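Side-chain contacts in Rho-related gtp-binding protein RHOD (Homo sapiens, PDB 2J1L), which belongs to the Rho branch of the Ras-like small GTP-binding proteins, here with GDP and a magnesium ion bound: residues S49-F54 with E69-N74; V38-G43 with N126-E131. All blocks are in the same frame, centred on the assembly; numbering follows the deposited sequence.

Interaction 1: residues S49-F54 with E69-N74; sequences SLLMVF and ERYMVN. With GDP (guanosine-5'-diphosphate), chain B.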
ATOM      1  N   SER A  49       6.505   7.704  -3.461  1.00 65.61           N
ATOM      2  CA  SER A  49       6.315   7.735  -4.923  1.00 66.14           C
ATOM      3  C   SER A  49       4.895   7.456  -5.360  1.00 66.18           C
ATOM      4  O   SER A  49       4.399   8.026  -6.333  1.00 66.23           O
ATOM      5  CB  SER A  49       7.227   6.706  -5.574  1.00 66.14           C
ATOM      6  OG  SER A  49       8.556   7.155  -5.458  1.00 67.52           O
ATOM      7  N   LEU A  50       4.255   6.549  -4.653  1.00 66.68           N
ATOM      8  CA  LEU A  50       2.852   6.262  -4.889  1.00 67.38           C
ATOM      9  C   LEU A  50       2.085   7.582  -4.750  1.00 68.14           C
ATOM     10  O   LEU A  50       1.261   7.948  -5.578  1.00 67.82           O
ATOM     11  CB  LEU A  50       2.397   5.211  -3.868  1.00 67.40           C
ATOM     12  CG  LEU A  50       1.155   4.378  -4.094  1.00 68.18           C
ATOM     13  CD1 LEU A  50       1.341   3.517  -5.337  1.00 69.88           C
ATOM     14  CD2 LEU A  50       0.907   3.512  -2.862  1.00 66.76           C
ATOM     15  N   LEU A  51       2.443   8.334  -3.725  1.00 69.89           N
ATOM     16  CA  LEU A  51       1.740   9.563  -3.384  1.00 71.49           C
ATOM     17  C   LEU A  51       1.957  10.620  -4.420  1.00 72.56           C
ATOM     18  O   LEU A  51       1.015  11.280  -4.828  1.00 72.68           O
ATOM     19  CB  LEU A  51       2.208  10.078  -2.025  1.00 71.81           C
ATOM     20  CG  LEU A  51       1.044  10.404  -1.113  1.00 72.90           C
ATOM     21  CD1 LEU A  51       1.565  10.738   0.284  1.00 72.95           C
ATOM     22  CD2 LEU A  51       0.214  11.542  -1.738  1.00 73.35           C
ATOM     23  N   MET A  52       3.205  10.768  -4.857  1.00 74.62           N
ATOM     24  CA  MET A  52       3.550  11.723  -5.919  1.00 76.02           C
ATOM     25  C   MET A  52       2.642  11.526  -7.096  1.00 76.23           C
ATOM     26  O   MET A  52       1.961  12.444  -7.518  1.00 76.74           O
ATOM     27  CB  MET A  52       4.979  11.527  -6.449  1.00 76.81           C
ATOM     28  CG  MET A  52       6.096  11.631  -5.430  1.00 79.37           C
ATOM     29  SD  MET A  52       6.013  13.138  -4.465  1.00 85.04           S
ATOM     30  N   VAL A  53       2.654  10.316  -7.639  1.00 76.33           N
ATOM     31  CA  VAL A  53       1.960  10.061  -8.889  1.00 76.36           C
ATOM     32  C   VAL A  53       0.491  10.390  -8.731  1.00 76.14           C
ATOM     33  O   VAL A  53      -0.100  11.102  -9.535  1.00 76.10           O
ATOM     34  CB  VAL A  53       2.129   8.603  -9.322  1.00 76.61           C
ATOM     35  CG1 VAL A  53       1.039   8.227 -10.340  1.00 77.40           C
ATOM     36  CG2 VAL A  53       3.572   8.381  -9.866  1.00 75.81           C
ATOM     37  N   PHE A  54      -0.088   9.889  -7.654  1.00 76.45           N
ATOM     38  CA  PHE A  54      -1.478  10.178  -7.354  1.00 76.34           C
ATOM     39  C   PHE A  54      -1.733  11.695  -7.272  1.00 75.95           C
ATOM     40  O   PHE A  54      -2.615  12.204  -7.932  1.00 75.37           O
ATOM     41  CB  PHE A  54      -1.891   9.479  -6.060  1.00 76.51           C
ATOM     42  CG  PHE A  54      -3.345   9.593  -5.760  1.00 76.13           C
ATOM     43  CD1 PHE A  54      -4.287   9.207  -6.699  1.00 76.42           C
ATOM     44  CD2 PHE A  54      -3.776  10.081  -4.543  1.00 76.84           C
ATOM     45  CE1 PHE A  54      -5.649   9.318  -6.443  1.00 77.08           C
ATOM     46  CE2 PHE A  54      -5.141  10.187  -4.264  1.00 77.65           C
ATOM     47  CZ  PHE A  54      -6.081   9.806  -5.227  1.00 77.48           C
ATOM     48  N   GLU A  69       4.009  13.635   6.748  1.00 57.92           N
ATOM     49  CA  GLU A  69       3.580  14.570   5.703  1.00 58.33           C
ATOM     50  C   GLU A  69       2.138  14.297   5.380  1.00 58.13           C
ATOM     51  O   GLU A  69       1.791  13.165   5.166  1.00 58.60           O
ATOM     52  CB  GLU A  69       4.442  14.398   4.463  1.00 58.54           C
ATOM     53  CG  GLU A  69       5.670  15.313   4.452  1.00 61.13           C
ATOM     54  CD  GLU A  69       6.959  14.613   4.025  1.00 65.05           C
ATOM     55  OE1 GLU A  69       7.046  13.366   4.159  1.00 69.08           O
ATOM     56  OE2 GLU A  69       7.899  15.318   3.576  1.00 67.92           O
ATOM     57  N   ARG A  70       1.289  15.314   5.357  1.00 58.60           N
ATOM     58  CA  ARG A  70      -0.124  15.100   5.055  1.00 59.12           C
ATOM     59  C   ARG A  70      -0.537  15.798   3.756  1.00 59.79           C
ATOM     60  O   ARG A  70      -0.301  17.002   3.588  1.00 59.77           O
ATOM     61  CB  ARG A  70      -1.008  15.592   6.195  1.00 59.24           C
ATOM     62  CG  ARG A  70      -2.460  15.124   6.069  1.00 59.80           C
ATOM     63  CD  ARG A  70      -3.399  16.053   6.789  1.00 60.70           C
ATOM     64  NE  ARG A  70      -3.479  17.321   6.071  1.00 62.11           N
ATOM     65  CZ  ARG A  70      -3.634  18.521   6.629  1.00 62.33           C
ATOM     66  NH1 ARG A  70      -3.681  19.591   5.841  1.00 63.53           N
ATOM     67  NH2 ARG A  70      -3.729  18.677   7.948  1.00 62.08           N
ATOM     68  N   TYR A  71      -1.173  15.038   2.859  1.00 60.54           N
ATOM     69  CA  TYR A  71      -1.602  15.539   1.546  1.00 60.78           C
ATOM     70  C   TYR A  71      -3.109  15.594   1.468  1.00 60.67           C
ATOM     71  O   TYR A  71      -3.781  14.621   1.814  1.00 61.26           O
ATOM     72  CB  TYR A  71      -1.095  14.609   0.438  1.00 61.23           C
ATOM     73  CG  TYR A  71       0.399  14.577   0.338  1.00 61.74           C
ATOM     74  CD1 TYR A  71       1.146  13.754   1.181  1.00 63.30           C
ATOM     75  CD2 TYR A  71       1.078  15.407  -0.553  1.00 62.75           C
ATOM     76  CE1 TYR A  71       2.543  13.720   1.115  1.00 62.95           C
ATOM     77  CE2 TYR A  71       2.476  15.389  -0.629  1.00 63.40           C
ATOM     78  CZ  TYR A  71       3.197  14.533   0.211  1.00 63.36           C
ATOM     79  OH  TYR A  71       4.565  14.497   0.167  1.00 63.28           O
ATOM     80  N   MET A  72      -3.635  16.721   1.003  1.00 60.70           N
ATOM     81  CA  MET A  72      -5.059  16.870   0.767  1.00 61.06           C
ATOM     82  C   MET A  72      -5.290  16.653  -0.729  1.00 61.66           C
ATOM     83  O   MET A  72      -5.000  17.534  -1.531  1.00 62.25           O
ATOM     84  CB  MET A  72      -5.539  18.250   1.205  1.00 60.42           C
ATOM     85  N   VAL A  73      -5.774  15.462  -1.090  1.00 61.81           N
ATOM     86  CA  VAL A  73      -6.141  15.116  -2.467  1.00 61.87           C
ATOM     87  C   VAL A  73      -7.635  14.833  -2.596  1.00 61.73           C
ATOM     88  O   VAL A  73      -8.203  14.116  -1.784  1.00 61.76           O
ATOM     89  CB  VAL A  73      -5.439  13.818  -2.910  1.00 62.23           C
ATOM     90  CG1 VAL A  73      -5.852  13.456  -4.315  1.00 61.97           C
ATOM     91  CG2 VAL A  73      -3.938  13.960  -2.813  1.00 63.28           C
ATOM     92  N   ASN A  74      -8.258  15.371  -3.637  1.00 61.99           N
ATOM     93  CA  ASN A  74      -9.669  15.095  -3.949  1.00 62.04           C
ATOM     94  C   ASN A  74      -9.809  13.918  -4.942  1.00 61.77           C
ATOM     95  O   ASN A  74      -9.059  13.847  -5.914  1.00 62.44           O
ATOM     96  CB  ASN A  74     -10.320  16.345  -4.538  1.00 61.98           C
ATOM     97  CG  ASN A  74     -10.477  17.464  -3.520  1.00 62.88           C
ATOM     98  OD1 ASN A  74     -10.830  17.227  -2.363  1.00 65.42           O
ATOM     99  ND2 ASN A  74     -10.232  18.695  -3.952  1.00 61.69           N
TER
HETATM  100  PB  GDP B1194       9.536   5.010   0.315  1.00 70.29           P
HETATM  101  O1B GDP B1194       8.761   6.279   0.150  1.00 71.86           O
HETATM  102  O2B GDP B1194       8.690   3.894   0.843  1.00 71.57           O
HETATM  103  O3B GDP B1194      10.693   5.259   1.251  1.00 72.76           O
HETATM  104  O3A GDP B1194      10.054   4.565  -1.126  1.00 71.68           O
HETATM  105  PA  GDP B1194      10.205   5.714  -2.264  1.00 73.49           P
HETATM  106  O1A GDP B1194       8.878   6.208  -2.791  1.00 70.51           O
HETATM  107  O2A GDP B1194      10.950   6.881  -1.671  1.00 70.45           O
HETATM  108  O5' GDP B1194      11.005   4.956  -3.447  1.00 71.09           O
HETATM  109  C5' GDP B1194      12.150   4.159  -3.175  1.00 71.44           C
HETATM  110  C4' GDP B1194      12.876   3.809  -4.461  1.00 73.02           C
HETATM  111  O4' GDP B1194      12.096   2.990  -5.353  1.00 71.75           O
HETATM  112  C3' GDP B1194      13.185   5.076  -5.259  1.00 74.67           C
HETATM  113  O3' GDP B1194      14.326   4.866  -6.112  1.00 76.97           O
HETATM  114  C2' GDP B1194      11.998   5.230  -6.156  1.00 73.07           C
HETATM  115  O2' GDP B1194      12.283   5.970  -7.330  1.00 76.60           O
HETATM  116  C1' GDP B1194      11.759   3.789  -6.511  1.00 70.42           C
HETATM  117  N9  GDP B1194      10.365   3.576  -6.902  1.00 69.50           N
HETATM  118  C8  GDP B1194       9.244   4.028  -6.308  1.00 69.86           C
HETATM  119  N7  GDP B1194       8.145   3.557  -6.967  1.00 69.92           N
HETATM  120  C5  GDP B1194       8.578   2.808  -7.991  1.00 68.20           C
HETATM  121  C6  GDP B1194       7.954   2.030  -9.059  1.00 69.17           C
HETATM  122  O6  GDP B1194       6.696   1.956  -9.184  1.00 69.71           O
HETATM  123  N1  GDP B1194       8.785   1.404  -9.898  1.00 69.34           N
HETATM  124  C2  GDP B1194      10.130   1.466  -9.797  1.00 69.77           C
HETATM  125  N2  GDP B1194      10.887   0.801 -10.701  1.00 69.92           N
HETATM  126  N3  GDP B1194      10.775   2.157  -8.841  1.00 68.65           N
HETATM  127  C4  GDP B1194      10.040   2.825  -7.937  1.00 68.96           C

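Interaction 2: residues V38-G43 with N126-E131; sequences VLVGDG and NRWYPE. With GDP (guanosine-5'-diphosphate), chain B.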
ATOM      1  N   VAL A  38      -3.478   6.065   5.696  1.00 62.14           N
ATOM      2  CA  VAL A  38      -2.122   6.021   6.256  1.00 61.51           C
ATOM      3  C   VAL A  38      -1.290   5.021   5.489  1.00 61.68           C
ATOM      4  O   VAL A  38      -1.683   3.867   5.346  1.00 61.17           O
ATOM      5  CB  VAL A  38      -2.116   5.667   7.756  1.00 61.64           C
ATOM      6  CG1 VAL A  38      -0.686   5.579   8.274  1.00 60.25           C
ATOM      7  CG2 VAL A  38      -2.921   6.707   8.550  1.00 60.35           C
ATOM      8  N   LEU A  39      -0.156   5.473   4.959  1.00 62.10           N
ATOM      9  CA  LEU A  39       0.762   4.569   4.266  1.00 62.61           C
ATOM     10  C   LEU A  39       1.778   4.011   5.266  1.00 63.11           C
ATOM     11  O   LEU A  39       2.418   4.765   6.015  1.00 63.75           O
ATOM     12  CB  LEU A  39       1.490   5.277   3.129  1.00 62.67           C
ATOM     13  CG  LEU A  39       0.692   5.978   2.018  1.00 62.76           C
ATOM     14  CD1 LEU A  39       1.633   6.386   0.897  1.00 63.92           C
ATOM     15  CD2 LEU A  39      -0.396   5.111   1.480  1.00 63.84           C
ATOM     16  N   VAL A  40       1.933   2.691   5.264  1.00 63.18           N
ATOM     17  CA  VAL A  40       2.796   1.997   6.219  1.00 62.78           C
ATOM     18  C   VAL A  40       3.628   0.960   5.462  1.00 61.90           C
ATOM     19  O   VAL A  40       3.193   0.391   4.488  1.00 62.31           O
ATOM     20  CB  VAL A  40       1.903   1.398   7.343  1.00 63.22           C
ATOM     21  CG1 VAL A  40       2.611   0.357   8.151  1.00 63.25           C
ATOM     22  CG2 VAL A  40       1.407   2.531   8.258  1.00 63.60           C
ATOM     23  N   GLY A  41       4.861   0.742   5.864  1.00 61.81           N
ATOM     24  CA  GLY A  41       5.708  -0.198   5.123  1.00 61.05           C
ATOM     25  C   GLY A  41       7.155   0.181   5.225  1.00 60.71           C
ATOM     26  O   GLY A  41       7.497   1.284   5.660  1.00 59.79           O
ATOM     27  N   ASP A  42       8.011  -0.752   4.831  1.00 60.80           N
ATOM     28  CA  ASP A  42       9.460  -0.532   4.905  1.00 60.85           C
ATOM     29  C   ASP A  42       9.877   0.696   4.105  1.00 60.92           C
ATOM     30  O   ASP A  42       9.238   1.059   3.103  1.00 61.05           O
ATOM     31  CB  ASP A  42      10.220  -1.749   4.372  1.00 60.63           C
ATOM     32  CG  ASP A  42      10.208  -2.938   5.338  1.00 61.46           C
ATOM     33  OD1 ASP A  42       9.422  -2.925   6.330  1.00 62.86           O
ATOM     34  OD2 ASP A  42      10.987  -3.900   5.087  1.00 59.40           O
ATOM     35  N   GLY A  43      10.953   1.332   4.551  1.00 61.23           N
ATOM     36  CA  GLY A  43      11.576   2.412   3.803  1.00 61.43           C
ATOM     37  C   GLY A  43      12.037   1.890   2.462  1.00 61.74           C
ATOM     38  O   GLY A  43      12.521   0.769   2.367  1.00 61.44           O
ATOM     39  N   ASN A 126       5.595  -9.881   9.690  1.00 63.46           N
ATOM     40  CA  ASN A 126       6.421 -10.017  10.907  1.00 63.75           C
ATOM     41  C   ASN A 126       6.463  -8.767  11.769  1.00 64.81           C
ATOM     42  O   ASN A 126       6.755  -8.856  12.952  1.00 65.69           O
ATOM     43  CB  ASN A 126       7.875 -10.415  10.579  1.00 63.06           C
ATOM     44  CG  ASN A 126       7.970 -11.729   9.845  1.00 60.86           C
ATOM     45  OD1 ASN A 126       7.087 -12.554   9.942  1.00 58.30           O
ATOM     46  ND2 ASN A 126       9.041 -11.922   9.088  1.00 59.31           N
ATOM     47  N   ARG A 127       6.189  -7.613  11.177  1.00 65.93           N
ATOM     48  CA  ARG A 127       6.486  -6.328  11.798  1.00 67.02           C
ATOM     49  C   ARG A 127       5.289  -5.349  11.737  1.00 67.47           C
ATOM     50  O   ARG A 127       4.979  -4.714  12.759  1.00 67.89           O
ATOM     51  CB  ARG A 127       7.775  -5.770  11.163  1.00 67.68           C
ATOM     52  CG  ARG A 127       7.897  -4.248  10.930  1.00 69.23           C
ATOM     53  CD  ARG A 127       8.336  -3.487  12.180  1.00 72.04           C
ATOM     54  NE  ARG A 127       8.499  -2.037  11.953  1.00 72.79           N
ATOM     55  CZ  ARG A 127       8.928  -1.175  12.881  1.00 73.79           C
ATOM     56  NH1 ARG A 127       9.250  -1.603  14.092  1.00 73.73           N
ATOM     57  NH2 ARG A 127       9.041   0.123  12.605  1.00 74.41           N
ATOM     58  N   TRP A 128       4.602  -5.250  10.588  1.00 67.46           N
ATOM     59  CA  TRP A 128       3.491  -4.277  10.418  1.00 67.72           C
ATOM     60  C   TRP A 128       2.096  -4.768  10.836  1.00 68.35           C
ATOM     61  O   TRP A 128       1.328  -3.990  11.401  1.00 68.76           O
ATOM     62  CB  TRP A 128       3.437  -3.711   8.991  1.00 67.46           C
ATOM     63  CG  TRP A 128       4.726  -3.046   8.582  1.00 67.40           C
ATOM     64  CD1 TRP A 128       5.593  -3.479   7.628  1.00 67.21           C
ATOM     65  CD2 TRP A 128       5.320  -1.867   9.156  1.00 67.97           C
ATOM     66  NE1 TRP A 128       6.694  -2.653   7.568  1.00 67.31           N
ATOM     67  CE2 TRP A 128       6.549  -1.647   8.481  1.00 67.81           C
ATOM     68  CE3 TRP A 128       4.935  -0.972  10.166  1.00 67.54           C
ATOM     69  CZ2 TRP A 128       7.387  -0.564   8.773  1.00 67.88           C
ATOM     70  CZ3 TRP A 128       5.778   0.109  10.464  1.00 67.46           C
ATOM     71  CH2 TRP A 128       6.989   0.300   9.769  1.00 67.76           C
ATOM     72  N   TYR A 129       1.756  -6.026  10.553  1.00 68.70           N
ATOM     73  CA  TYR A 129       0.501  -6.616  11.041  1.00 69.08           C
ATOM     74  C   TYR A 129       0.390  -6.532  12.565  1.00 69.28           C
ATOM     75  O   TYR A 129      -0.629  -6.077  13.074  1.00 69.74           O
ATOM     76  CB  TYR A 129       0.387  -8.075  10.595  1.00 69.57           C
ATOM     77  CG  TYR A 129      -0.793  -8.887  11.138  1.00 69.76           C
ATOM     78  CD1 TYR A 129      -2.087  -8.351  11.178  1.00 70.62           C
ATOM     79  CD2 TYR A 129      -0.627 -10.218  11.529  1.00 69.90           C
ATOM     80  CE1 TYR A 129      -3.182  -9.104  11.636  1.00 70.15           C
ATOM     81  CE2 TYR A 129      -1.721 -10.990  11.993  1.00 71.00           C
ATOM     82  CZ  TYR A 129      -2.998 -10.422  12.035  1.00 70.51           C
ATOM     83  OH  TYR A 129      -4.081 -11.159  12.476  1.00 69.95           O
ATOM     84  N   PRO A 130       1.431  -6.958  13.302  1.00 69.20           N
ATOM     85  CA  PRO A 130       1.308  -6.884  14.762  1.00 69.19           C
ATOM     86  C   PRO A 130       1.116  -5.447  15.238  1.00 69.55           C
ATOM     87  O   PRO A 130       0.188  -5.180  16.002  1.00 69.76           O
ATOM     88  CB  PRO A 130       2.642  -7.451  15.275  1.00 68.86           C
ATOM     89  CG  PRO A 130       3.250  -8.168  14.140  1.00 68.92           C
ATOM     90  CD  PRO A 130       2.740  -7.490  12.889  1.00 69.18           C
ATOM     91  N   GLU A 131       1.987  -4.543  14.782  1.00 69.98           N
ATOM     92  CA  GLU A 131       1.884  -3.112  15.087  1.00 70.36           C
ATOM     93  C   GLU A 131       0.466  -2.597  14.829  1.00 70.70           C
ATOM     94  O   GLU A 131      -0.136  -1.963  15.691  1.00 70.89           O
ATOM     95  CB  GLU A 131       2.887  -2.295  14.245  1.00 70.47           C
ATOM     96  CG  GLU A 131       4.353  -2.419  14.676  1.00 70.50           C
TER
HETATM   97  PB  GDP B1194       9.536   5.010   0.315  1.00 70.29           P
HETATM   98  O1B GDP B1194       8.761   6.279   0.150  1.00 71.86           O
HETATM   99  O2B GDP B1194       8.690   3.894   0.843  1.00 71.57           O
HETATM  100  O3B GDP B1194      10.693   5.259   1.251  1.00 72.76           O
HETATM  101  O3A GDP B1194      10.054   4.565  -1.126  1.00 71.68           O
HETATM  102  PA  GDP B1194      10.205   5.714  -2.264  1.00 73.49           P
HETATM  103  O1A GDP B1194       8.878   6.208  -2.791  1.00 70.51           O
HETATM  104  O2A GDP B1194      10.950   6.881  -1.671  1.00 70.45           O
HETATM  105  O5' GDP B1194      11.005   4.956  -3.447  1.00 71.09           O
HETATM  106  C5' GDP B1194      12.150   4.159  -3.175  1.00 71.44           C
HETATM  107  C4' GDP B1194      12.876   3.809  -4.461  1.00 73.02           C
HETATM  108  O4' GDP B1194      12.096   2.990  -5.353  1.00 71.75           O
HETATM  109  C3' GDP B1194      13.185   5.076  -5.259  1.00 74.67           C
HETATM  110  O3' GDP B1194      14.326   4.866  -6.112  1.00 76.97           O
HETATM  111  C2' GDP B1194      11.998   5.230  -6.156  1.00 73.07           C
HETATM  112  O2' GDP B1194      12.283   5.970  -7.330  1.00 76.60           O
HETATM  113  C1' GDP B1194      11.759   3.789  -6.511  1.00 70.42           C
HETATM  114  N9  GDP B1194      10.365   3.576  -6.902  1.00 69.50           N
HETATM  115  C8  GDP B1194       9.244   4.028  -6.308  1.00 69.86           C
HETATM  116  N7  GDP B1194       8.145   3.557  -6.967  1.00 69.92           N
HETATM  117  C5  GDP B1194       8.578   2.808  -7.991  1.00 68.20           C
HETATM  118  C6  GDP B1194       7.954   2.030  -9.059  1.00 69.17           C
HETATM  119  O6  GDP B1194       6.696   1.956  -9.184  1.00 69.71           O
HETATM  120  N1  GDP B1194       8.785   1.404  -9.898  1.00 69.34           N
HETATM  121  C2  GDP B1194      10.130   1.466  -9.797  1.00 69.77           C
HETATM  122  N2  GDP B1194      10.887   0.801 -10.701  1.00 69.92           N
HETATM  123  N3  GDP B1194      10.775   2.157  -8.841  1.00 68.65           N
HETATM  124  C4  GDP B1194      10.040   2.825  -7.937  1.00 68.96           C

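Interaction 1: residues S49-F54 with E69-N74
The alpha-phosphate oxygen O1A of GDP is gripped twice by S49, at the start of the segment whose L51 and F54 pack on Y71 and V73. S49 N donates to GDP O1A at 2.9 Å with an N-H...O angle of 148°, and S49 OG donates to GDP O1A at 2.8 Å. With OG beside its own backbone N (chi1 -70°), the hydroxyl and the amide close on this oxygen together. No hydrogen bond joins 49-54 to 69-74, and what holds them is apolar. L51 lies over one face of the Y71 ring: its CD2 methyl sits 4.0 Å from the Y71 ring centroid, near the ring normal but offset toward the rim, a CH-pi contact. From CD2 of L51 to CG of Y71 the distance is 3.7 Å. Three residues on, F54 projects its ring with CG opposite the backbone N (chi1 -173°), which carries the far end of the ring to V73. There the CG1 branch of V73 reaches the ring obliquely, 3.3 Å from CE2 of F54 and 3.8 Å from CZ of F54. Y71 and V73 alternate with R70 and M72 along the strand, and it is the former pair that faces the helix. Strand 69-77 is an outermost strand of the sheet, bonded along its inner side to strand 80-88, Y71 pairing with I86 and V73 with L84. Helix 47-55 also meets strand 80-88, L51 touching I86 and D88 and F54 touching L84. Helix 196-209 packs on it as well: L50 and V53 touch V196, and the F54 ring, besides meeting V73, stacks on F200 and meets H197 edge-to-face, so helix 47-55 lies between helix 196-209 and the sheet edge.

Interaction 2: residues V38-G43 with N126-E131
W128 of helix 118-135 meets V40, G41 and D42 with its indole and makes nearly all the contact with 38-43. Just before it, R127 lays CG 3.8 Å above the W128 ring plane, on the face opposite G41, while the guanidinium of R127 brings its edge to CZ2 of W128. The W128 ring stands beside the backbone N (chi1 -57°) and reaches the end of the strand. The CG1 branch of V40 comes in obliquely to the benzene part, 3.4 Å from CE3 of W128, and CA of G41 lies over the five-membered ring, 3.9 Å from its centroid in W128. At the ring edge, W128 NE1 donates to OD1 of D42 at 3.0 Å; the bond is fairly straight (159°), lies close to the indole plane and meets OD1 nearly along its C-O bond. OD2 of D42 is taken by ND2 of N123, five residues earlier on the same helix, so one helix holds both carboxylate oxygens, while K47 NZ bonds to the carbonyl O of D42. Further on, P130 marks a kink in the helix. Strand 34-41 leads here into G41 and D42, the first residues of the phosphate-binding P-loop of the Ras fold.

Strand 34-41, the P-loop and helix 47-55 follow one another in the chain, and both interactions draw on that unit: interaction 2 packs the strand end and first P-loop residues against helix 118-135, and interaction 1 packs the helix after the loop against edge strand 69-77. Their centres are 19 Å apart, and although their nearest atoms come within about 4 Å, they do not touch. GDP is approached by both. S49 of interaction 1 bonds to its alpha phosphate, whereas D42 and G43 of interaction 2 approach the beta phosphate without a hydrogen bond, the closest pair being D42 O and GDP O2B at 3.7 Å. K47 NZ, on the chain between them, is hydrogen-bonded to D42 O and to GDP.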